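Local coordinates for protein fluvirucin B1 DH domain from module 1 (Actinomadura vulgaris, PDB 6OBV) that probably catalyses the dehydration of a beta-hydroxyacyl polyketide intermediate as the dehydratase domain of a fluvirucin polyketide synthase module, at residues R264-S278 with I281-L295. Numbering follows the deposited sequence.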
loop_
_atom_site.group_PDB
_atom_site.type_symbol
_atom_site.label_atom_id
_atom_site.label_comp_id
_atom_site.label_asym_id
_atom_site.label_seq_id
_atom_site.Cartn_x
_atom_site.Cartn_y
_atom_site.Cartn_z
ATOM N N ARG A 264 -23.951 -17.260 -14.709
ATOM C CA ARG A 264 -25.006 -17.001 -15.678
ATOM C C ARG A 264 -26.018 -16.083 -15.012
ATOM O O ARG A 264 -26.244 -16.179 -13.804
ATOM C CB ARG A 264 -25.676 -18.306 -16.143
ATOM C CG ARG A 264 -24.701 -19.450 -16.391
ATOM C CD ARG A 264 -25.408 -20.745 -16.775
ATOM N NE ARG A 264 -26.498 -21.059 -15.863
ATOM C CZ ARG A 264 -27.423 -21.987 -16.106
ATOM N NH1 ARG A 264 -27.371 -22.682 -17.235
ATOM N NH2 ARG A 264 -28.401 -22.223 -15.230
ATOM N N VAL A 265 -26.593 -15.157 -15.777
ATOM C CA VAL A 265 -27.522 -14.193 -15.208
ATOM C C VAL A 265 -28.659 -13.927 -16.180
ATOM O O VAL A 265 -28.568 -14.191 -17.382
ATOM C CB VAL A 265 -26.850 -12.845 -14.836
ATOM C CG1 VAL A 265 -25.792 -13.018 -13.703
ATOM C CG2 VAL A 265 -26.287 -12.149 -16.074
ATOM N N ARG A 266 -29.738 -13.387 -15.632
ATOM C CA ARG A 266 -30.768 -12.733 -16.413
ATOM C C ARG A 266 -30.597 -11.223 -16.301
ATOM O O ARG A 266 -30.101 -10.712 -15.293
ATOM C CB ARG A 266 -32.150 -13.136 -15.929
ATOM C CG ARG A 266 -32.412 -14.635 -15.901
ATOM C CD ARG A 266 -33.614 -14.884 -15.012
ATOM N NE ARG A 266 -34.066 -16.261 -15.046
ATOM C CZ ARG A 266 -35.171 -16.686 -14.445
ATOM N NH1 ARG A 266 -35.928 -15.827 -13.773
ATOM N NH2 ARG A 266 -35.520 -17.961 -14.524
ATOM N N VAL A 267 -31.002 -10.510 -17.347
ATOM C CA VAL A 267 -30.798 -9.070 -17.441
ATOM C C VAL A 267 -32.105 -8.404 -17.831
ATOM O O VAL A 267 -32.826 -8.891 -18.706
ATOM C CB VAL A 267 -29.688 -8.727 -18.451
ATOM C CG1 VAL A 267 -29.423 -7.218 -18.467
ATOM C CG2 VAL A 267 -28.425 -9.481 -18.099
ATOM N N HIS A 268 -32.421 -7.299 -17.166
ATOM C CA HIS A 268 -33.597 -6.486 -17.468
ATOM C C HIS A 268 -33.115 -5.051 -17.679
ATOM O O HIS A 268 -32.792 -4.353 -16.713
ATOM C CB HIS A 268 -34.613 -6.590 -16.334
ATOM C CG HIS A 268 -35.851 -5.769 -16.536
ATOM N ND1 HIS A 268 -36.290 -5.365 -17.779
ATOM C CD2 HIS A 268 -36.748 -5.283 -15.646
ATOM C CE1 HIS A 268 -37.395 -4.656 -17.644
ATOM N NE2 HIS A 268 -37.694 -4.589 -16.359
ATOM N N ALA A 269 -33.048 -4.601 -18.932
ATOM C CA ALA A 269 -32.600 -3.245 -19.237
ATOM C C ALA A 269 -33.747 -2.410 -19.780
ATOM O O ALA A 269 -34.565 -2.887 -20.575
ATOM C CB ALA A 269 -31.457 -3.230 -20.241
ATOM N N GLN A 270 -33.795 -1.156 -19.355
ATOM C CA GLN A 270 -34.784 -0.222 -19.868
ATOM C C GLN A 270 -34.168 1.163 -19.817
ATOM O O GLN A 270 -33.260 1.407 -19.020
ATOM C CB GLN A 270 -36.084 -0.276 -19.051
ATOM C CG GLN A 270 -35.843 -0.256 -17.573
ATOM C CD GLN A 270 -36.996 -0.840 -16.797
ATOM O OE1 GLN A 270 -38.154 -0.696 -17.185
ATOM N NE2 GLN A 270 -36.688 -1.505 -15.691
ATOM N N PRO A 271 -34.638 2.089 -20.647
ATOM C CA PRO A 271 -34.101 3.448 -20.556
ATOM C C PRO A 271 -34.581 4.120 -19.280
ATOM O O PRO A 271 -35.596 3.747 -18.683
ATOM C CB PRO A 271 -34.658 4.152 -21.802
ATOM C CG PRO A 271 -35.683 3.196 -22.414
ATOM C CD PRO A 271 -35.862 2.042 -21.461
ATOM N N THR A 272 -33.802 5.098 -18.842
ATOM C CA THR A 272 -34.287 6.124 -17.940
ATOM C C THR A 272 -34.518 7.391 -18.758
ATOM O O THR A 272 -34.196 7.456 -19.948
ATOM C CB THR A 272 -33.304 6.378 -16.793
ATOM O OG1 THR A 272 -32.194 7.141 -17.285
ATOM C CG2 THR A 272 -32.795 5.066 -16.200
ATOM N N ASP A 273 -35.070 8.415 -18.115
ATOM C CA ASP A 273 -35.325 9.691 -18.780
ATOM C C ASP A 273 -34.060 10.519 -18.998
ATOM O O ASP A 273 -34.160 11.672 -19.429
ATOM C CB ASP A 273 -36.340 10.500 -17.974
ATOM C CG ASP A 273 -37.446 9.640 -17.412
ATOM O OD1 ASP A 273 -38.616 9.868 -17.776
ATOM O OD2 ASP A 273 -37.139 8.731 -16.614
ATOM N N ASP A 274 -32.887 9.957 -18.715
ATOM C CA ASP A 274 -31.618 10.653 -18.853
ATOM C C ASP A 274 -30.977 10.418 -20.211
ATOM O O ASP A 274 -29.878 10.924 -20.465
ATOM C CB ASP A 274 -30.666 10.198 -17.745
ATOM C CG ASP A 274 -31.341 10.138 -16.390
ATOM O OD1 ASP A 274 -32.477 10.636 -16.260
ATOM O OD2 ASP A 274 -30.750 9.536 -15.466
ATOM N N GLY A 275 -31.632 9.661 -21.086
ATOM C CA GLY A 275 -30.890 9.081 -22.180
ATOM C C GLY A 275 -29.973 7.979 -21.720
ATOM O O GLY A 275 -29.045 7.612 -22.438
ATOM N N ALA A 276 -30.212 7.444 -20.527
ATOM C CA ALA A 276 -29.393 6.412 -19.927
ATOM C C ALA A 276 -30.212 5.132 -19.812
ATOM O O ALA A 276 -31.413 5.119 -20.080
ATOM C CB ALA A 276 -28.878 6.863 -18.551
ATOM N N THR A 277 -29.543 4.051 -19.398
ATOM C CA THR A 277 -30.139 2.728 -19.249
ATOM C C THR A 277 -30.035 2.283 -17.800
ATOM O O THR A 277 -28.985 2.443 -17.170
ATOM C CB THR A 277 -29.431 1.669 -20.131
ATOM O OG1 THR A 277 -29.311 2.136 -21.484
ATOM C CG2 THR A 277 -30.191 0.308 -20.086
ATOM N N SER A 278 -31.106 1.690 -17.275
ATOM C CA SER A 278 -31.017 1.001 -15.993
ATOM C C SER A 278 -30.960 -0.501 -16.236
ATOM O O SER A 278 -31.422 -0.995 -17.266
ATOM C CB SER A 278 -32.191 1.357 -15.082
ATOM O OG SER A 278 -33.395 0.743 -15.507
ATOM N N ILE A 281 -30.166 -7.239 -12.589
ATOM C CA ILE A 281 -29.567 -8.507 -12.948
ATOM C C ILE A 281 -29.986 -9.509 -11.890
ATOM O O ILE A 281 -29.920 -9.222 -10.687
ATOM C CB ILE A 281 -28.041 -8.361 -13.065
ATOM C CG1 ILE A 281 -27.722 -7.401 -14.213
ATOM C CG2 ILE A 281 -27.356 -9.673 -13.324
ATOM C CD1 ILE A 281 -26.276 -7.031 -14.279
ATOM N N THR A 282 -30.475 -10.656 -12.337
ATOM C CA THR A 282 -30.903 -11.716 -11.444
ATOM C C THR A 282 -30.164 -12.982 -11.831
ATOM O O THR A 282 -29.509 -13.038 -12.868
ATOM C CB THR A 282 -32.412 -11.938 -11.536
ATOM O OG1 THR A 282 -32.782 -11.991 -12.921
ATOM C CG2 THR A 282 -33.141 -10.808 -10.851
ATOM N N ASP A 283 -30.270 -14.009 -10.993
ATOM C CA ASP A 283 -29.682 -15.283 -11.366
ATOM C C ASP A 283 -30.757 -16.149 -12.031
ATOM O O ASP A 283 -31.920 -15.756 -12.152
ATOM C CB ASP A 283 -29.005 -15.936 -10.155
ATOM C CG ASP A 283 -29.955 -16.196 -8.985
ATOM O OD1 ASP A 283 -31.171 -16.431 -9.198
ATOM O OD2 ASP A 283 -29.463 -16.186 -7.836
ATOM N N THR A 284 -30.366 -17.331 -12.503
ATOM C CA THR A 284 -31.288 -18.134 -13.299
ATOM C C THR A 284 -32.442 -18.690 -12.490
ATOM O O THR A 284 -33.260 -19.426 -13.048
ATOM C CB THR A 284 -30.553 -19.282 -13.990
ATOM O OG1 THR A 284 -29.911 -20.106 -13.007
ATOM C CG2 THR A 284 -29.517 -18.730 -14.982
ATOM N N THR A 285 -32.548 -18.361 -11.206
ATOM C CA THR A 285 -33.752 -18.654 -10.440
ATOM C C THR A 285 -34.502 -17.385 -10.047
ATOM O O THR A 285 -35.425 -17.446 -9.227
ATOM C CB THR A 285 -33.405 -19.478 -9.197
ATOM O OG1 THR A 285 -32.680 -18.666 -8.265
ATOM C CG2 THR A 285 -32.552 -20.681 -9.590
ATOM N N GLY A 286 -34.123 -16.236 -10.610
ATOM C CA GLY A 286 -34.815 -14.982 -10.391
ATOM C C GLY A 286 -34.358 -14.192 -9.191
ATOM O O GLY A 286 -34.894 -13.101 -8.948
ATOM N N ALA A 287 -33.387 -14.704 -8.429
ATOM C CA ALA A 287 -32.937 -14.034 -7.224
ATOM C C ALA A 287 -32.005 -12.880 -7.589
ATOM O O ALA A 287 -31.362 -12.907 -8.640
ATOM C CB ALA A 287 -32.225 -15.024 -6.300
ATOM N N PRO A 288 -31.934 -11.850 -6.746
ATOM C CA PRO A 288 -31.153 -10.656 -7.108
ATOM C C PRO A 288 -29.663 -10.952 -7.218
ATOM O O PRO A 288 -29.111 -11.768 -6.480
ATOM C CB PRO A 288 -31.439 -9.678 -5.962
ATOM C CG PRO A 288 -32.690 -10.208 -5.283
ATOM C CD PRO A 288 -32.645 -11.691 -5.462
ATOM N N VAL A 289 -29.010 -10.289 -8.168
ATOM C CA VAL A 289 -27.563 -10.364 -8.329
ATOM C C VAL A 289 -26.932 -8.977 -8.291
ATOM O O VAL A 289 -25.999 -8.727 -7.526
ATOM C CB VAL A 289 -27.171 -11.108 -9.630
ATOM C CG1 VAL A 289 -25.676 -10.975 -9.880
ATOM C CG2 VAL A 289 -27.548 -12.577 -9.538
ATOM N N ALA A 290 -27.433 -8.061 -9.113
ATOM C CA ALA A 290 -26.914 -6.705 -9.119
ATOM C C ALA A 290 -27.993 -5.788 -9.652
ATOM O O ALA A 290 -28.901 -6.221 -10.374
ATOM C CB ALA A 290 -25.641 -6.574 -9.964
ATOM N N GLY A 291 -27.897 -4.528 -9.267
ATOM C CA GLY A 291 -28.747 -3.492 -9.827
ATOM C C GLY A 291 -27.875 -2.329 -10.232
ATOM O O GLY A 291 -26.945 -1.956 -9.519
ATOM N N ILE A 292 -28.152 -1.785 -11.402
ATOM C CA ILE A 292 -27.503 -0.562 -11.866
ATOM C C ILE A 292 -28.605 0.454 -12.122
ATOM O O ILE A 292 -29.448 0.258 -13.010
ATOM C CB ILE A 292 -26.661 -0.790 -13.124
ATOM C CG1 ILE A 292 -25.463 -1.688 -12.808
ATOM C CG2 ILE A 292 -26.199 0.540 -13.678
ATOM C CD1 ILE A 292 -25.271 -2.800 -13.813
ATOM N N THR A 293 -28.623 1.528 -11.333
ATOM C CA THR A 293 -29.681 2.518 -11.513
ATOM C C THR A 293 -29.519 3.269 -12.828
ATOM O O THR A 293 -30.494 3.473 -13.555
ATOM C CB THR A 293 -29.702 3.491 -10.341
ATOM O OG1 THR A 293 -29.921 2.751 -9.130
ATOM C CG2 THR A 293 -30.815 4.512 -10.528
ATOM N N SER A 294 -28.301 3.666 -13.169
ATOM C CA SER A 294 -28.111 4.412 -14.403
ATOM C C SER A 294 -26.750 4.109 -14.996
ATOM O O SER A 294 -25.733 4.156 -14.292
ATOM C CB SER A 294 -28.239 5.906 -14.155
ATOM O OG SER A 294 -27.985 6.611 -15.342
ATOM N N LEU A 295 -26.730 3.832 -16.296
ATOM C CA LEU A 295 -25.486 3.697 -17.044
ATOM C C LEU A 295 -25.566 4.603 -18.265
ATOM O O LEU A 295 -26.514 4.504 -19.049
ATOM C CB LEU A 295 -25.232 2.241 -17.463
ATOM C CG LEU A 295 -24.118 2.064 -18.501
ATOM C CD1 LEU A 295 -22.768 2.523 -17.948
ATOM C CD2 LEU A 295 -24.070 0.632 -19.013
HETATM O O HOH W 1 -35.382 -12.751 -13.270
HETATM O O HOH W 2 -26.290 3.271 -21.630
#
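Ile281 meets Val265 through its CG2 branch, which lies 3.6 Å from Val265 CB. Set anti to the backbone N of Ile281, that methyl reaches across to Val265. Val267 follows on the same face, and Leu229 and Leu230 of helix 227-232 pack on this apolar patch. Thr282 forms an antiparallel hydrogen-bonded pair with Arg266: Arg266 N gives to Thr282 O at 2.8 Å, and Thr282 N returns a bond to Arg266 O at 3.0 Å. A water in the guanidinium plane links Thr282 OG1 to Arg266 NH1. Gly286 N closes a type I turn on Asp283 O. Asp283 OD1 takes Thr285 N, which makes an Asx turn, and also accepts from Thr285 OG1 and Ala287 N. Thr284 OG1 takes a weak bond from Arg264 NH2 at 3.4 Å. The Arg266 side chain, extended from CG to NE, runs past Asp283 O to the turn. Gly286 N lies over one face of its guanidinium, offset toward the rim, 3.7 Å from Arg266 NH1. Trp165 makes a cation-pi contact with Arg266. At Val289 and Ala290 a classic beta bulge faces Ile281. Ser294 OG rests 3.3 Å from Ala276 CB. Leu295 pairs with Thr277 by two backbone bonds, and a second water joins Leu295 O to Thr277 OG1. The contact thus joins two successive beta hairpins that share strand 277-282. Asp283 O and Thr284 O lie close to the Arg266 guanidinium without a hydrogen bond from it, so their attraction for its charge is probably mainly electrostatic.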